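PDB 4R85: cytosine deaminase from Klebsiella pneumoniae, which catalyses the hydrolytic deamination of cytosine and probably of 5-methylcytosine, with an iron(II) ion in an amidohydrolase-fold active site. Local coordinates for residues A[47-52]-A[373-378]; A[59-64]-A[311-316]; A[154-159]-A[181-186]; A[191-196]-A[221-226]; A[343-348]-A[378-383]. One frame throughout, in Å; residues are numbered along the deposited sequence.

Interaction 1: A[47-52]-A[373-378]; sequences LAIPPF and LILDAE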
# COMPACT_ATOMS: atom_id res chain seq x y z
N LEU A 47 21.98 -3.83 2.53
CA LEU A 47 22.12 -2.39 2.45
C LEU A 47 22.27 -1.70 3.82
O LEU A 47 21.49 -1.96 4.74
CB LEU A 47 20.88 -1.87 1.73
CG LEU A 47 20.77 -0.51 1.08
CD1 LEU A 47 21.89 -0.26 0.11
CD2 LEU A 47 19.42 -0.46 0.37
N ALA A 48 23.27 -0.83 3.95
CA ALA A 48 23.35 0.07 5.10
C ALA A 48 22.89 1.46 4.65
O ALA A 48 23.37 1.98 3.64
CB ALA A 48 24.77 0.14 5.64
N ILE A 49 21.96 2.06 5.39
CA ILE A 49 21.43 3.38 5.03
C ILE A 49 21.35 4.25 6.28
O ILE A 49 21.32 3.74 7.40
CB ILE A 49 20.01 3.29 4.46
CG1 ILE A 49 19.10 2.51 5.42
CG2 ILE A 49 20.01 2.63 3.09
CD1 ILE A 49 17.64 2.64 5.10
N PRO A 50 21.32 5.57 6.09
CA PRO A 50 21.00 6.44 7.22
C PRO A 50 19.54 6.17 7.66
O PRO A 50 18.78 5.56 6.91
CB PRO A 50 21.16 7.85 6.64
CG PRO A 50 20.94 7.67 5.15
CD PRO A 50 21.58 6.34 4.86
N PRO A 51 19.17 6.59 8.88
CA PRO A 51 17.85 6.20 9.41
C PRO A 51 16.69 6.72 8.58
O PRO A 51 16.82 7.72 7.87
CB PRO A 51 17.82 6.86 10.80
CG PRO A 51 19.27 7.13 11.14
CD PRO A 51 19.94 7.41 9.84
N PHE A 52 15.56 6.04 8.66
CA PHE A 52 14.37 6.58 8.02
C PHE A 52 13.95 7.85 8.75
O PHE A 52 14.27 8.04 9.92
CB PHE A 52 13.24 5.55 8.03
CG PHE A 52 13.44 4.41 7.07
CD1 PHE A 52 13.54 3.11 7.53
CD2 PHE A 52 13.54 4.64 5.70
CE1 PHE A 52 13.73 2.05 6.65
CE2 PHE A 52 13.72 3.59 4.82
CZ PHE A 52 13.82 2.29 5.29
N LEU A 373 20.99 2.18 9.69
CA LEU A 373 20.23 0.94 9.71
C LEU A 373 20.85 -0.09 8.80
O LEU A 373 21.53 0.26 7.82
CB LEU A 373 18.80 1.18 9.23
CG LEU A 373 17.99 2.35 9.79
CD1 LEU A 373 16.64 2.41 9.09
CD2 LEU A 373 17.82 2.23 11.30
N ILE A 374 20.62 -1.35 9.11
CA ILE A 374 20.87 -2.41 8.15
C ILE A 374 19.52 -2.98 7.73
O ILE A 374 18.76 -3.46 8.56
CB ILE A 374 21.76 -3.51 8.75
CG1 ILE A 374 23.15 -2.95 9.08
CG2 ILE A 374 21.87 -4.69 7.77
CD1 ILE A 374 24.03 -3.91 9.83
N LEU A 375 19.21 -2.88 6.44
CA LEU A 375 17.93 -3.31 5.88
C LEU A 375 18.09 -4.68 5.24
O LEU A 375 19.11 -4.95 4.63
CB LEU A 375 17.48 -2.36 4.78
CG LEU A 375 16.66 -1.11 5.01
CD1 LEU A 375 16.26 -0.57 3.65
CD2 LEU A 375 15.42 -1.42 5.85
N ASP A 376 17.06 -5.53 5.35
CA ASP A 376 17.12 -6.87 4.77
C ASP A 376 16.82 -6.84 3.27
O ASP A 376 15.85 -7.45 2.80
CB ASP A 376 16.14 -7.80 5.50
CG ASP A 376 16.35 -9.27 5.15
OD1 ASP A 376 17.47 -9.63 4.71
OD2 ASP A 376 15.40 -10.05 5.32
N ALA A 377 17.66 -6.13 2.52
CA ALA A 377 17.56 -6.03 1.07
C ALA A 377 18.87 -5.46 0.56
O ALA A 377 19.62 -4.87 1.33
CB ALA A 377 16.42 -5.13 0.69
N GLU A 378 19.15 -5.62 -0.74
CA GLU A 378 20.45 -5.21 -1.27
C GLU A 378 20.44 -3.90 -2.05
O GLU A 378 21.50 -3.36 -2.39
CB GLU A 378 21.06 -6.32 -2.13
CG GLU A 378 20.35 -6.54 -3.45
CD GLU A 378 19.28 -7.61 -3.37
OE1 GLU A 378 18.49 -7.58 -2.40
OE2 GLU A 378 19.25 -8.48 -4.27
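Ile49 and Leu373 belong to an antiparallel beta pairing that joins strand 47-57, the first strand of the amidohydrolase barrel, to the late strand 372-375. They form a hydrogen-bonded pair. Ile49 N donates to Leu373 O at 3.1 Å. Leu373 N returns a shorter bond to Ile49 O, 2.8 Å. Ala48 and Ile374 are the adjoining non-hydrogen-bonded pair, where Ala48 CA makes a CA-H...O contact with Leu373 O at 3.3 Å. Farther on, Leu375 N donates to Leu47 O at 3.0 Å. The chain then makes an inverse gamma turn centred on Asp376, and Leu47 N reaches past it to bond Ala377 O at 2.8 Å.

Ala48 and Ile374 share one face of the sheet and pack on strand 2-7. Leu47, Ile49, Leu373 and Leu375 share the other face, which Phe52 joins from beyond the two prolines. Ile49 has CG1 between its backbone N and carbonyl carbon (chi1 54°), which sets it beside Leu373 CB. Its CD1 meets Leu375 CD1 at 3.8 Å. Leu373 crosses the Phe52 side chain at about a right angle, with its CD1 3.5 Å from Phe52 CD1. Leu375 and Phe52 instead meet tip to tip. Leu375 CD2 lies at the ring edge, near its plane, 3.9 Å from Phe52 CE1.

Interaction 2: A[59-64]-A[311-316]; sequences LDATLT and QDPWYP. With 17E (5-methylcytosine), chain G.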
# COMPACT_ATOMS: atom_id res chain seq x y z
N LEU A 59 1.64 13.62 16.44
CA LEU A 59 1.77 12.83 17.66
C LEU A 59 0.78 13.21 18.76
O LEU A 59 0.49 12.39 19.63
CB LEU A 59 3.20 12.90 18.21
CG LEU A 59 4.24 12.18 17.36
CD1 LEU A 59 5.61 12.29 18.00
CD2 LEU A 59 3.83 10.72 17.17
N ASP A 60 0.27 14.43 18.73
CA ASP A 60 -0.70 14.80 19.76
C ASP A 60 -2.02 14.04 19.60
O ASP A 60 -2.68 13.72 20.59
CB ASP A 60 -0.93 16.33 19.83
CG ASP A 60 -1.49 16.92 18.54
OD1 ASP A 60 -2.09 18.01 18.63
OD2 ASP A 60 -1.33 16.31 17.45
N ALA A 61 -2.36 13.71 18.36
CA ALA A 61 -3.64 13.07 18.06
C ALA A 61 -3.53 11.56 17.88
O ALA A 61 -4.54 10.86 17.74
CB ALA A 61 -4.28 13.69 16.82
N THR A 62 -2.31 11.04 17.90
CA THR A 62 -2.10 9.62 17.62
C THR A 62 -2.84 8.69 18.61
O THR A 62 -2.95 9.00 19.80
CB THR A 62 -0.59 9.27 17.57
OG1 THR A 62 -0.42 7.96 17.04
CG2 THR A 62 0.02 9.35 18.96
N LEU A 63 -3.37 7.58 18.10
CA LEU A 63 -4.02 6.55 18.92
C LEU A 63 -5.30 7.04 19.59
O LEU A 63 -5.67 6.55 20.65
CB LEU A 63 -3.06 5.99 19.98
CG LEU A 63 -1.65 5.63 19.50
CD1 LEU A 63 -0.81 5.04 20.63
CD2 LEU A 63 -1.73 4.67 18.33
N THR A 64 -5.98 8.01 18.97
CA THR A 64 -7.24 8.53 19.53
C THR A 64 -8.43 8.24 18.62
O THR A 64 -9.52 8.76 18.85
CB THR A 64 -7.20 10.06 19.80
OG1 THR A 64 -7.08 10.77 18.56
CG2 THR A 64 -6.04 10.43 20.72
N GLN A 311 -3.65 5.94 13.62
CA GLN A 311 -4.87 5.67 14.39
C GLN A 311 -5.46 6.90 15.06
O GLN A 311 -5.62 6.94 16.28
CB GLN A 311 -4.60 4.57 15.42
CG GLN A 311 -4.15 3.26 14.80
CD GLN A 311 -3.82 2.20 15.84
OE1 GLN A 311 -2.65 1.97 16.16
NE2 GLN A 311 -4.85 1.55 16.37
N ASP A 312 -5.80 7.90 14.26
CA ASP A 312 -6.24 9.17 14.83
C ASP A 312 -7.63 9.56 14.26
O ASP A 312 -8.25 8.75 13.56
CB ASP A 312 -5.11 10.22 14.66
CG ASP A 312 -4.97 10.74 13.24
OD1 ASP A 312 -4.00 11.51 12.99
OD2 ASP A 312 -5.79 10.41 12.36
N PRO A 313 -8.13 10.78 14.56
CA PRO A 313 -9.49 11.05 14.06
C PRO A 313 -9.61 11.11 12.53
O PRO A 313 -10.73 11.04 12.02
CB PRO A 313 -9.81 12.44 14.65
CG PRO A 313 -8.91 12.57 15.83
CD PRO A 313 -7.66 11.85 15.46
N TRP A 314 -8.49 11.23 11.82
CA TRP A 314 -8.52 11.35 10.36
C TRP A 314 -8.27 10.03 9.64
O TRP A 314 -8.72 9.83 8.51
CB TRP A 314 -7.50 12.39 9.88
CG TRP A 314 -7.85 13.77 10.29
CD1 TRP A 314 -8.62 14.67 9.60
CD2 TRP A 314 -7.45 14.43 11.50
NE1 TRP A 314 -8.73 15.85 10.31
CE2 TRP A 314 -8.03 15.72 11.49
CE3 TRP A 314 -6.67 14.05 12.60
CZ2 TRP A 314 -7.84 16.64 12.54
CZ3 TRP A 314 -6.49 14.96 13.65
CH2 TRP A 314 -7.07 16.24 13.60
N TYR A 315 -7.57 9.11 10.30
CA TYR A 315 -7.05 7.93 9.62
C TYR A 315 -6.96 6.75 10.59
O TYR A 315 -6.24 6.81 11.58
CB TYR A 315 -5.67 8.27 9.04
CG TYR A 315 -5.01 7.16 8.26
CD1 TYR A 315 -3.99 6.40 8.83
CD2 TYR A 315 -5.38 6.89 6.95
CE1 TYR A 315 -3.35 5.39 8.12
CE2 TYR A 315 -4.74 5.88 6.22
CZ TYR A 315 -3.73 5.14 6.81
OH TYR A 315 -3.10 4.14 6.10
N PRO A 316 -7.71 5.67 10.31
CA PRO A 316 -7.85 4.62 11.34
C PRO A 316 -6.72 3.60 11.37
O PRO A 316 -6.67 2.78 12.29
CB PRO A 316 -9.18 3.94 10.96
CG PRO A 316 -9.30 4.14 9.47
CD PRO A 316 -8.61 5.47 9.16
N1 17E G . -5.26 17.98 10.66
C2 17E G . -5.23 18.42 9.41
O2 17E G . -5.65 19.70 9.13
N3 17E G . -4.80 17.65 8.40
C4 17E G . -4.39 16.39 8.64
N4 17E G . -3.94 15.57 7.56
C5 17E G . -4.40 15.89 9.94
C6 17E G . -4.85 16.73 10.96
CM5 17E G . -3.94 14.49 10.23
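Thr64 turns OG1 between its own backbone N and carbonyl carbon (chi1 66°), where it faces the Pro313 ring at 3.3 Å from Pro313 CD. The same hydroxyl donates to Ala61 O at 2.7 Å and braces the type II turn from Ala61 to Thr64. Trp314 has CG anti to the carbonyl carbon (chi1 -68°), and its indole edge reaches Ala61: CB lies near the ring plane, 4.1 Å from Trp314 CZ3. Asp312 shapes this loop as an Asx turn, in which OD2 accepts from Trp314 N at 2.9 Å, from above the carboxylate plane. Its OD1 is held by Ser309. Leu63 CD2 lies 3.6 Å from Gln311 OE1.

One face of the indole carries 5-methylcytosine, whose C6 lies 3.4 Å from Trp314 CE2 and over the ring centre. Pro313 CB is on the opposite face, and Leu76 O takes the NE1 hydrogen. The contact thus joins two barrel loops behind a substrate-pocket wall. Trp314 offers the pyrimidine a flat aromatic surface, while Asp308, Gln151 and Glu212 hydrogen-bond to it.

Interaction 3: A[154-159]-A[181-186]; sequences IESYPN and YENTRD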
# COMPACT_ATOMS: atom_id res chain seq x y z
N ILE A 154 -5.34 30.42 12.40
CA ILE A 154 -4.70 31.54 13.08
C ILE A 154 -5.67 32.72 13.21
O ILE A 154 -5.83 33.30 14.29
CB ILE A 154 -3.44 31.99 12.30
CG1 ILE A 154 -2.41 30.86 12.31
CG2 ILE A 154 -2.86 33.26 12.90
CD1 ILE A 154 -1.17 31.15 11.48
N GLU A 155 -6.31 33.08 12.10
CA GLU A 155 -7.15 34.27 12.07
C GLU A 155 -8.58 33.93 12.45
O GLU A 155 -9.38 34.82 12.70
CB GLU A 155 -7.15 34.89 10.66
CG GLU A 155 -5.79 35.00 9.98
CD GLU A 155 -4.91 36.11 10.57
OE1 GLU A 155 -4.06 36.64 9.83
OE2 GLU A 155 -5.06 36.45 11.77
N SER A 156 -8.89 32.64 12.47
CA SER A 156 -10.28 32.18 12.56
C SER A 156 -10.62 31.55 13.92
O SER A 156 -11.75 31.12 14.15
CB SER A 156 -10.56 31.18 11.42
OG SER A 156 -10.07 31.66 10.16
N TYR A 157 -9.64 31.51 14.81
CA TYR A 157 -9.78 30.92 16.15
C TYR A 157 -9.45 32.00 17.17
O TYR A 157 -8.55 32.80 16.94
CB TYR A 157 -8.81 29.76 16.30
CG TYR A 157 -8.97 28.96 17.57
CD1 TYR A 157 -8.16 29.20 18.68
CD2 TYR A 157 -9.94 27.96 17.66
CE1 TYR A 157 -8.32 28.47 19.85
CE2 TYR A 157 -10.11 27.23 18.84
CZ TYR A 157 -9.29 27.49 19.92
OH TYR A 157 -9.44 26.77 21.08
N PRO A 158 -10.19 32.05 18.30
CA PRO A 158 -9.95 33.07 19.33
C PRO A 158 -8.48 33.12 19.77
O PRO A 158 -7.93 32.08 20.15
CB PRO A 158 -10.84 32.63 20.49
CG PRO A 158 -11.91 31.83 19.87
CD PRO A 158 -11.30 31.14 18.68
N ASN A 159 -7.88 34.30 19.69
CA ASN A 159 -6.49 34.50 20.12
C ASN A 159 -5.47 33.63 19.38
O ASN A 159 -4.40 33.33 19.91
CB ASN A 159 -6.39 34.26 21.62
CG ASN A 159 -7.51 34.94 22.37
OD1 ASN A 159 -8.37 34.29 22.98
ND2 ASN A 159 -7.54 36.26 22.30
N TYR A 181 -7.76 26.59 5.41
CA TYR A 181 -8.87 26.39 6.36
C TYR A 181 -9.36 27.70 6.99
O TYR A 181 -10.41 27.72 7.63
CB TYR A 181 -8.49 25.37 7.44
CG TYR A 181 -9.64 24.90 8.32
CD1 TYR A 181 -9.64 25.15 9.69
CD2 TYR A 181 -10.71 24.19 7.79
CE1 TYR A 181 -10.67 24.73 10.50
CE2 TYR A 181 -11.76 23.76 8.60
CZ TYR A 181 -11.73 24.03 9.96
OH TYR A 181 -12.75 23.62 10.79
N GLU A 182 -8.62 28.79 6.80
CA GLU A 182 -9.08 30.08 7.31
C GLU A 182 -10.42 30.45 6.65
O GLU A 182 -10.70 30.03 5.52
CB GLU A 182 -8.05 31.18 7.08
CG GLU A 182 -6.64 30.83 7.60
CD GLU A 182 -6.50 30.97 9.11
OE1 GLU A 182 -5.42 30.59 9.63
OE2 GLU A 182 -7.44 31.46 9.77
N ASN A 183 -11.22 31.23 7.35
CA ASN A 183 -12.63 31.45 6.99
C ASN A 183 -12.84 32.17 5.66
O ASN A 183 -13.86 31.98 5.00
CB ASN A 183 -13.37 32.18 8.11
CG ASN A 183 -13.60 31.31 9.34
OD1 ASN A 183 -13.47 30.08 9.28
ND2 ASN A 183 -13.96 31.94 10.45
N THR A 184 -11.91 33.04 5.29
CA THR A 184 -11.99 33.74 4.00
C THR A 184 -10.64 33.68 3.32
O THR A 184 -9.61 33.46 3.97
CB THR A 184 -12.39 35.22 4.14
OG1 THR A 184 -11.34 35.96 4.78
CG2 THR A 184 -13.67 35.37 4.93
N ARG A 185 -10.64 33.88 2.01
CA ARG A 185 -9.40 33.89 1.25
C ARG A 185 -8.43 34.95 1.78
O ARG A 185 -7.24 34.70 1.89
CB ARG A 185 -9.69 34.13 -0.23
CG ARG A 185 -8.44 34.15 -1.12
CD ARG A 185 -7.98 35.58 -1.38
NE ARG A 185 -6.77 35.64 -2.19
CZ ARG A 185 -6.04 36.73 -2.36
NH1 ARG A 185 -4.94 36.69 -3.11
NH2 ARG A 185 -6.39 37.87 -1.78
N ASP A 186 -8.95 36.14 2.09
CA ASP A 186 -8.08 37.21 2.56
C ASP A 186 -7.42 36.87 3.90
O ASP A 186 -6.28 37.26 4.16
CB ASP A 186 -8.82 38.55 2.65
CG ASP A 186 -9.07 39.17 1.27
OD1 ASP A 186 -8.61 38.59 0.26
OD2 ASP A 186 -9.73 40.22 1.19
O HOH W 1 -14.22 30.65 12.89
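Ile154 opens segment 154-159, part of the loop between strand 143-149 and helix 160-170 of the amidohydrolase barrel, by donating from its backbone N to Glu182 OE1 at 2.8 Å. That bond uses the syn lone pair of OE1. At the next residue, Glu155 N donates to Glu182 OE2 at 3.1 Å, on the syn side but 32° out of the carboxylate plane. The Glu155 carboxylate has other partners, Arg161 and Ser190. Ser156 then adds its hydroxyl: OG donates to Glu182 OE2 at 2.7 Å, from the anti side. OE2 therefore takes two donors, and three bonds hold the buried carboxylate. Such donors would probably help it stay charged.

The Glu182 chain is bent at chi2 (-77°), which turns CD back toward this run of donors. Ser156 OG also accepts from Asn183 N at 3.1 Å, so one hydroxyl ties the loop to both Glu182 and Asn183, shortly before helix 185-202. A water also links the two segments: it donates to Ser156 O at 2.8 Å and accepts from Asn183 ND2 at 2.8 Å.

Interaction 4: A[191-196]-A[221-226]; sequences SVMFLM and LEVLAE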
# COMPACT_ATOMS: atom_id res chain seq x y z
N SER A 191 -2.86 35.09 7.17
CA SER A 191 -2.28 34.07 8.05
C SER A 191 -0.86 33.71 7.61
O SER A 191 0.03 33.51 8.44
CB SER A 191 -3.17 32.83 8.16
OG SER A 191 -3.09 32.00 7.01
N VAL A 192 -0.64 33.62 6.30
CA VAL A 192 0.69 33.28 5.80
C VAL A 192 1.68 34.42 6.09
O VAL A 192 2.81 34.16 6.51
CB VAL A 192 0.69 32.91 4.30
CG1 VAL A 192 2.12 32.72 3.79
CG2 VAL A 192 -0.15 31.64 4.06
N MET A 193 1.24 35.66 5.90
CA MET A 193 2.10 36.81 6.22
C MET A 193 2.49 36.81 7.70
O MET A 193 3.67 37.00 8.04
CB MET A 193 1.43 38.13 5.85
CG MET A 193 1.02 38.23 4.39
SD MET A 193 2.44 38.01 3.27
CE MET A 193 1.62 38.22 1.68
N PHE A 194 1.51 36.57 8.57
CA PHE A 194 1.76 36.47 10.00
C PHE A 194 2.77 35.37 10.36
O PHE A 194 3.69 35.61 11.13
CB PHE A 194 0.46 36.25 10.79
CG PHE A 194 0.71 35.87 12.23
CD1 PHE A 194 1.04 36.85 13.17
CD2 PHE A 194 0.68 34.54 12.63
CE1 PHE A 194 1.30 36.51 14.49
CE2 PHE A 194 0.94 34.19 13.96
CZ PHE A 194 1.25 35.18 14.89
N LEU A 195 2.55 34.17 9.85
CA LEU A 195 3.35 33.04 10.28
C LEU A 195 4.79 33.17 9.79
O LEU A 195 5.73 32.80 10.48
CB LEU A 195 2.73 31.69 9.87
CG LEU A 195 2.77 31.19 8.42
CD1 LEU A 195 4.07 30.41 8.09
CD2 LEU A 195 1.55 30.31 8.15
N MET A 196 4.96 33.73 8.60
CA MET A 196 6.30 34.00 8.08
C MET A 196 7.01 35.08 8.90
O MET A 196 8.20 34.95 9.20
CB MET A 196 6.26 34.35 6.59
CG MET A 196 5.83 33.19 5.70
SD MET A 196 6.95 31.77 5.70
CE MET A 196 8.23 32.34 4.56
N LEU A 221 -0.29 28.10 -1.66
CA LEU A 221 1.08 27.71 -1.97
C LEU A 221 1.87 28.85 -2.61
O LEU A 221 3.02 29.09 -2.23
CB LEU A 221 1.09 26.47 -2.88
CG LEU A 221 2.49 26.03 -3.31
CD1 LEU A 221 3.35 25.69 -2.08
CD2 LEU A 221 2.38 24.82 -4.23
N GLU A 222 1.27 29.56 -3.57
CA GLU A 222 1.98 30.68 -4.21
C GLU A 222 2.35 31.78 -3.22
O GLU A 222 3.40 32.40 -3.34
CB GLU A 222 1.18 31.27 -5.39
CG GLU A 222 -0.10 32.03 -4.98
CD GLU A 222 -0.85 32.63 -6.16
OE1 GLU A 222 -1.52 33.68 -5.99
OE2 GLU A 222 -0.81 32.04 -7.26
N VAL A 223 1.48 32.02 -2.23
CA VAL A 223 1.76 33.06 -1.24
C VAL A 223 2.93 32.64 -0.36
O VAL A 223 3.82 33.43 -0.07
CB VAL A 223 0.53 33.35 -0.35
CG1 VAL A 223 0.83 34.48 0.63
CG2 VAL A 223 -0.66 33.70 -1.22
N LEU A 224 2.91 31.38 0.06
CA LEU A 224 3.97 30.85 0.91
C LEU A 224 5.32 30.84 0.19
O LEU A 224 6.34 31.27 0.74
CB LEU A 224 3.60 29.43 1.36
CG LEU A 224 4.64 28.68 2.20
CD1 LEU A 224 4.85 29.38 3.53
CD2 LEU A 224 4.24 27.23 2.41
N ALA A 225 5.33 30.35 -1.05
CA ALA A 225 6.57 30.25 -1.81
C ALA A 225 7.13 31.64 -2.10
O ALA A 225 8.34 31.86 -2.02
CB ALA A 225 6.35 29.47 -3.11
N GLU A 226 6.25 32.60 -2.41
CA GLU A 226 6.74 33.95 -2.67
C GLU A 226 7.33 34.61 -1.41
O GLU A 226 8.37 35.27 -1.49
CB GLU A 226 5.67 34.83 -3.33
CG GLU A 226 6.06 36.32 -3.53
CD GLU A 226 7.23 36.56 -4.50
OE1 GLU A 226 7.80 35.60 -5.05
OE2 GLU A 226 7.57 37.74 -4.72
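Val192 and Val223 meet in an apolar helix-to-helix packing on the outer layer of the amidohydrolase barrel. Helices 185-202 and 220-231 come one after the other along the chain, with strand 205-209 between them. Their local axes run nearly in the same direction, 28° apart, and approach to 9.9 Å. Side chains fill most of this distance, and the surface they bury is modest, 229 Å² with both sides summed.

Val192 carries much of the contact. Its CG1 is anti to the backbone N (chi1 173°) and projects onto the facing helix. There it lies 3.8 Å from Val223 CG1 and 3.9 Å from Leu224 CA, so it rests against backbone as well as a branch. Two methionines fill in around it. Met193 crosses Val223 at about a right angle. Its CE lies 4.0 Å from Val223 CG1. Met196 meets Leu224 with its sulfur: SD is 3.9 Å from Leu224 CD1, and these side chains also cross at about a right angle.

Beneath the pair, Leu195 and Leu224 both pack on Val208 of strand 205-209, and Met196 touches Val206 of the same strand. Farther along helix 220-231, Met193 and Met196 reach Glu227. On its other flank that helix packs against helix 250-263, through Leu221 and Ala225, which continues the helical layer around the barrel.

Interaction 5: A[343-348]-A[378-383]; sequences RCLDFV and ENDYEA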
# COMPACT_ATOMS: atom_id res chain seq x y z
N ARG A 343 16.15 4.57 -7.17
CA ARG A 343 16.50 5.62 -6.21
C ARG A 343 15.32 6.00 -5.29
O ARG A 343 15.34 7.08 -4.68
CB ARG A 343 17.03 6.88 -6.93
CG ARG A 343 16.17 7.41 -8.10
CD ARG A 343 14.84 8.05 -7.67
NE ARG A 343 15.05 9.24 -6.83
CZ ARG A 343 14.61 10.45 -7.14
NH1 ARG A 343 14.87 11.48 -6.33
NH2 ARG A 343 13.92 10.64 -8.25
N CYS A 344 14.31 5.15 -5.20
CA CYS A 344 13.08 5.53 -4.48
C CYS A 344 13.29 5.75 -2.98
O CYS A 344 12.48 6.42 -2.33
CB CYS A 344 11.97 4.50 -4.70
SG CYS A 344 12.32 2.86 -4.02
N LEU A 345 14.37 5.22 -2.42
CA LEU A 345 14.60 5.44 -0.99
C LEU A 345 14.91 6.90 -0.65
O LEU A 345 14.79 7.31 0.52
CB LEU A 345 15.67 4.49 -0.43
CG LEU A 345 15.23 3.02 -0.26
CD1 LEU A 345 16.37 2.16 0.29
CD2 LEU A 345 13.97 2.92 0.62
N ASP A 346 15.29 7.69 -1.66
CA ASP A 346 15.45 9.14 -1.51
C ASP A 346 14.26 9.78 -0.78
O ASP A 346 14.43 10.70 0.02
CB ASP A 346 15.55 9.84 -2.87
CG ASP A 346 16.87 9.60 -3.58
OD1 ASP A 346 17.83 9.05 -2.98
OD2 ASP A 346 16.95 10.01 -4.76
N PHE A 347 13.05 9.32 -1.10
CA PHE A 347 11.83 9.98 -0.64
C PHE A 347 11.50 9.75 0.83
O PHE A 347 10.60 10.41 1.37
CB PHE A 347 10.65 9.60 -1.54
CG PHE A 347 10.86 9.97 -2.98
CD1 PHE A 347 10.87 11.31 -3.36
CD2 PHE A 347 11.10 9.00 -3.94
CE1 PHE A 347 11.10 11.67 -4.69
CE2 PHE A 347 11.32 9.35 -5.26
CZ PHE A 347 11.32 10.68 -5.63
N VAL A 348 12.22 8.83 1.47
CA VAL A 348 11.99 8.55 2.88
C VAL A 348 13.29 8.59 3.70
O VAL A 348 13.30 8.22 4.87
CB VAL A 348 11.30 7.21 3.09
CG1 VAL A 348 9.91 7.24 2.43
CG2 VAL A 348 12.16 6.09 2.54
N GLU A 378 19.15 -5.62 -0.74
CA GLU A 378 20.45 -5.21 -1.27
C GLU A 378 20.44 -3.90 -2.05
O GLU A 378 21.50 -3.36 -2.39
CB GLU A 378 21.06 -6.32 -2.13
CG GLU A 378 20.35 -6.54 -3.45
CD GLU A 378 19.28 -7.61 -3.37
OE1 GLU A 378 18.49 -7.58 -2.40
OE2 GLU A 378 19.25 -8.48 -4.27
N ASN A 379 19.25 -3.38 -2.36
CA ASN A 379 19.12 -2.12 -3.09
C ASN A 379 17.73 -1.51 -2.88
O ASN A 379 16.90 -2.12 -2.21
CB ASN A 379 19.46 -2.30 -4.59
CG ASN A 379 18.55 -3.30 -5.30
OD1 ASN A 379 17.39 -3.47 -4.95
ND2 ASN A 379 19.09 -3.95 -6.33
N ASP A 380 17.49 -0.32 -3.44
CA ASP A 380 16.22 0.40 -3.26
C ASP A 380 15.01 -0.39 -3.75
O ASP A 380 13.99 -0.47 -3.08
CB ASP A 380 16.23 1.74 -4.01
CG ASP A 380 17.13 2.79 -3.37
OD1 ASP A 380 18.19 2.43 -2.82
OD2 ASP A 380 16.77 3.99 -3.45
N TYR A 381 15.14 -0.96 -4.95
CA TYR A 381 14.06 -1.72 -5.58
C TYR A 381 13.59 -2.89 -4.72
O TYR A 381 12.40 -3.07 -4.48
CB TYR A 381 14.53 -2.24 -6.94
CG TYR A 381 13.58 -3.23 -7.58
CD1 TYR A 381 12.43 -2.79 -8.22
CD2 TYR A 381 13.83 -4.60 -7.54
CE1 TYR A 381 11.56 -3.69 -8.81
CE2 TYR A 381 12.97 -5.50 -8.13
CZ TYR A 381 11.83 -5.04 -8.77
OH TYR A 381 10.97 -5.92 -9.36
N GLU A 382 14.54 -3.69 -4.25
CA GLU A 382 14.20 -4.83 -3.40
C GLU A 382 13.64 -4.38 -2.06
O GLU A 382 12.75 -5.03 -1.51
CB GLU A 382 15.41 -5.75 -3.23
CG GLU A 382 15.74 -6.51 -4.50
CD GLU A 382 14.63 -7.48 -4.89
OE1 GLU A 382 14.13 -8.19 -3.99
OE2 GLU A 382 14.24 -7.53 -6.07
N ALA A 383 14.15 -3.27 -1.53
CA ALA A 383 13.66 -2.75 -0.26
C ALA A 383 12.16 -2.48 -0.32
O ALA A 383 11.41 -2.92 0.56
CB ALA A 383 14.43 -1.49 0.15
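Asp380, in the first turn of helix 380-386, reaches across to the 3-10 segment 344-347 and accepts from Leu345 N at its OD2, 2.9 Å. Its CG is anti to the carbonyl carbon (chi1 -72°), which carries the carboxylate toward that short helix. The donor comes from above the carboxylate plane, 42° out of it. Arg9 forms a salt bridge to the same OD2, so a backbone N-H and a charge hold this buried oxygen. Arg9 also pairs with Asp346 OD1, so one cation serves both acids.

Arg343 folds back, with chi1 50° putting CG between the backbone N and carbonyl carbon. It meets Asp346 side-on, with NE and NH1 both directed at Asp346 OD2, and NE 2.9 Å away. Arg343 NH2 pairs with Asp297. At the helix N-cap, Asn379 OD1 accepts from Glu382 N at 2.9 Å. Leu345 lays its side chain obliquely across the Asp380 carboxylate, with CB 3.3 Å from Asp380 OD2. Beyond the acid, Leu345 CD1 touches Ala383 CB at 4.1 Å.

In the fold
The five contacts form two pairs and one separate contact at the substrate. Interactions 1 and 5 are neighbours, with centres about 9 Å apart. They share Glu378 and touch, and strand 372-375 and helix 380-386 follow each other in the chain. Interactions 3 and 4 have centres about 14 Å apart, share helix 185-202, and lie on the opposite side of the chain's centre from interactions 1 and 5. Interaction 2 has its centre about 28 Å from that of interaction 1. Along the chain, interactions 2, 3 and 4 are nested within interaction 1; interaction 5 crosses it. Interaction 1 thus joins the barrel's start to a late strand, while interaction 2 lies at the ligand pocket.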